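Local coordinates for uncharacterized protein (Parabacteroides merdae, PDB 4R7F) that is of unknown function but builds three immunoglobulin-like beta-sandwich domains and carries a family region resembling the first domain of type 9 secretion system plug proteins, at residues D180-V185 with R386-I391. Residues are numbered along the deposited sequence; the frame is centred on the assembly and turned at random.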
# COMPACT_ATOMS: atom_id res chain seq x y z
N ASP A 180 -27.20 1.04 17.05
CA ASP A 180 -26.88 -0.40 16.88
C ASP A 180 -25.46 -0.70 16.38
O ASP A 180 -25.08 -1.87 16.34
CB ASP A 180 -27.84 -1.06 15.90
CG ASP A 180 -29.29 -0.95 16.32
OD1 ASP A 180 -29.60 -0.61 17.49
OD2 ASP A 180 -30.11 -1.22 15.43
N LEU A 181 -24.71 0.31 15.96
CA LEU A 181 -23.30 0.11 15.54
C LEU A 181 -22.37 0.54 16.66
O LEU A 181 -22.65 1.50 17.35
CB LEU A 181 -22.98 0.95 14.30
CG LEU A 181 -23.75 0.59 13.03
CD1 LEU A 181 -23.17 1.38 11.88
CD2 LEU A 181 -23.70 -0.91 12.74
N LYS A 182 -21.27 -0.20 16.85
CA LYS A 182 -20.19 0.25 17.70
C LYS A 182 -18.94 0.21 16.82
O LYS A 182 -18.63 -0.84 16.25
CB LYS A 182 -20.02 -0.68 18.90
CG LYS A 182 -21.29 -0.86 19.71
CD LYS A 182 -21.00 -1.68 20.95
CE LYS A 182 -22.27 -1.94 21.76
NZ LYS A 182 -22.58 -3.38 21.81
N ILE A 183 -18.21 1.32 16.75
CA ILE A 183 -17.06 1.46 15.86
C ILE A 183 -15.78 1.64 16.68
O ILE A 183 -15.73 2.46 17.58
CB ILE A 183 -17.19 2.73 14.99
CG1 ILE A 183 -18.64 2.89 14.46
CG2 ILE A 183 -16.12 2.76 13.90
CD1 ILE A 183 -18.87 2.40 13.07
N PHE A 184 -14.73 0.91 16.33
CA PHE A 184 -13.41 1.13 16.91
C PHE A 184 -12.44 1.42 15.80
O PHE A 184 -12.45 0.72 14.78
CB PHE A 184 -12.93 -0.08 17.69
CG PHE A 184 -13.62 -0.23 19.01
CD1 PHE A 184 -14.91 -0.68 19.06
CD2 PHE A 184 -13.01 0.18 20.18
CE1 PHE A 184 -15.58 -0.78 20.27
CE2 PHE A 184 -13.67 0.07 21.40
CZ PHE A 184 -14.96 -0.41 21.44
N VAL A 185 -11.62 2.44 16.02
CA VAL A 185 -10.57 2.83 15.10
C VAL A 185 -9.20 2.78 15.79
O VAL A 185 -8.99 3.37 16.83
CB VAL A 185 -10.87 4.23 14.53
CG1 VAL A 185 -9.77 4.66 13.59
CG2 VAL A 185 -12.21 4.21 13.80
N ARG A 386 -27.69 -10.95 21.29
CA ARG A 386 -27.00 -11.36 22.51
C ARG A 386 -25.51 -11.00 22.51
O ARG A 386 -24.81 -11.20 23.52
CB ARG A 386 -27.19 -12.86 22.73
CG ARG A 386 -28.64 -13.28 22.89
CD ARG A 386 -28.84 -14.80 22.90
NE ARG A 386 -27.79 -15.58 23.58
CZ ARG A 386 -27.57 -15.59 24.90
NH1 ARG A 386 -28.29 -14.82 25.69
NH2 ARG A 386 -26.62 -16.36 25.43
N TYR A 387 -25.01 -10.51 21.38
CA TYR A 387 -23.56 -10.30 21.17
C TYR A 387 -23.28 -9.36 20.01
O TYR A 387 -24.16 -9.09 19.18
CB TYR A 387 -22.83 -11.63 20.96
CG TYR A 387 -23.03 -12.24 19.60
CD1 TYR A 387 -24.24 -12.85 19.26
CD2 TYR A 387 -22.03 -12.16 18.63
CE1 TYR A 387 -24.46 -13.37 17.98
CE2 TYR A 387 -22.23 -12.70 17.35
CZ TYR A 387 -23.44 -13.31 17.03
OH TYR A 387 -23.63 -13.85 15.78
N ASP A 388 -22.06 -8.83 20.00
CA ASP A 388 -21.61 -7.90 18.98
C ASP A 388 -21.01 -8.67 17.81
O ASP A 388 -19.95 -9.30 17.93
CB ASP A 388 -20.52 -6.99 19.54
CG ASP A 388 -21.05 -5.93 20.49
OD1 ASP A 388 -22.21 -5.50 20.35
OD2 ASP A 388 -20.28 -5.49 21.37
N ARG A 389 -21.70 -8.59 16.67
CA ARG A 389 -21.16 -9.08 15.40
C ARG A 389 -20.23 -8.07 14.80
O ARG A 389 -20.44 -6.86 14.95
CB ARG A 389 -22.29 -9.35 14.41
CG ARG A 389 -23.17 -10.51 14.83
CD ARG A 389 -24.51 -10.46 14.13
NE ARG A 389 -24.38 -10.75 12.70
CZ ARG A 389 -25.38 -10.61 11.83
NH1 ARG A 389 -26.54 -10.14 12.23
NH2 ARG A 389 -25.21 -10.90 10.55
N LEU A 390 -19.22 -8.58 14.12
CA LEU A 390 -18.29 -7.75 13.41
C LEU A 390 -18.67 -7.86 11.94
O LEU A 390 -18.41 -8.87 11.30
CB LEU A 390 -16.88 -8.25 13.69
CG LEU A 390 -15.73 -7.58 12.94
CD1 LEU A 390 -15.78 -6.10 13.19
CD2 LEU A 390 -14.36 -8.13 13.30
N ILE A 391 -19.30 -6.81 11.41
CA ILE A 391 -19.91 -6.83 10.09
C ILE A 391 -19.08 -6.12 9.02
O ILE A 391 -19.37 -6.19 7.83
CB ILE A 391 -21.35 -6.27 10.12
CG1 ILE A 391 -21.42 -4.81 10.56
CG2 ILE A 391 -22.25 -7.14 10.97
CD1 ILE A 391 -22.73 -4.14 10.17
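Lys182 reaches across to Asp388 and closes a salt bridge, its NZ 2.6 Å from OD1 on the syn side of that oxygen. OD2 of Asp388 lies farther from NZ, at 3.2 Å, so the ammonium group sits before the carboxylate but nearer one oxygen. The lysine chain runs extended from CB to CE, then bends at its last torsion (chi4 116°), which turns NZ onto OD1; the two side chains cross at about a right angle. Asp388 is buried, and its OD2 accepts a hydrogen bond from the backbone N of Ala62, giving each carboxylate oxygen a donor and fixing how the group is rotated. Strands 181-187 and 389-397 are the outer members of a three-stranded antiparallel sheet in one of the immunoglobulin-like sandwiches, with strand 373-380 between them; Lys182 lies on strand 181-187 and Asp388 just ahead of strand 389-397, their CA atoms 8.4 Å apart, so side chains alone bridge the gap. Replacing Lys182 with a methionine would probably take away the charge and the donor at OD1, leaving the buried Asp388 carboxylate held through OD2 by Ala62. On the other face of the sheet, Leu181 CD2 meets Ile391 CD1 at 4.2 Å, a light methyl-to-methyl touch across the central strand, where Ile391 also packs on Val378 and Tyr380 and Leu181 on Ile167 and Tyr210 from the opposing strands of the sandwich.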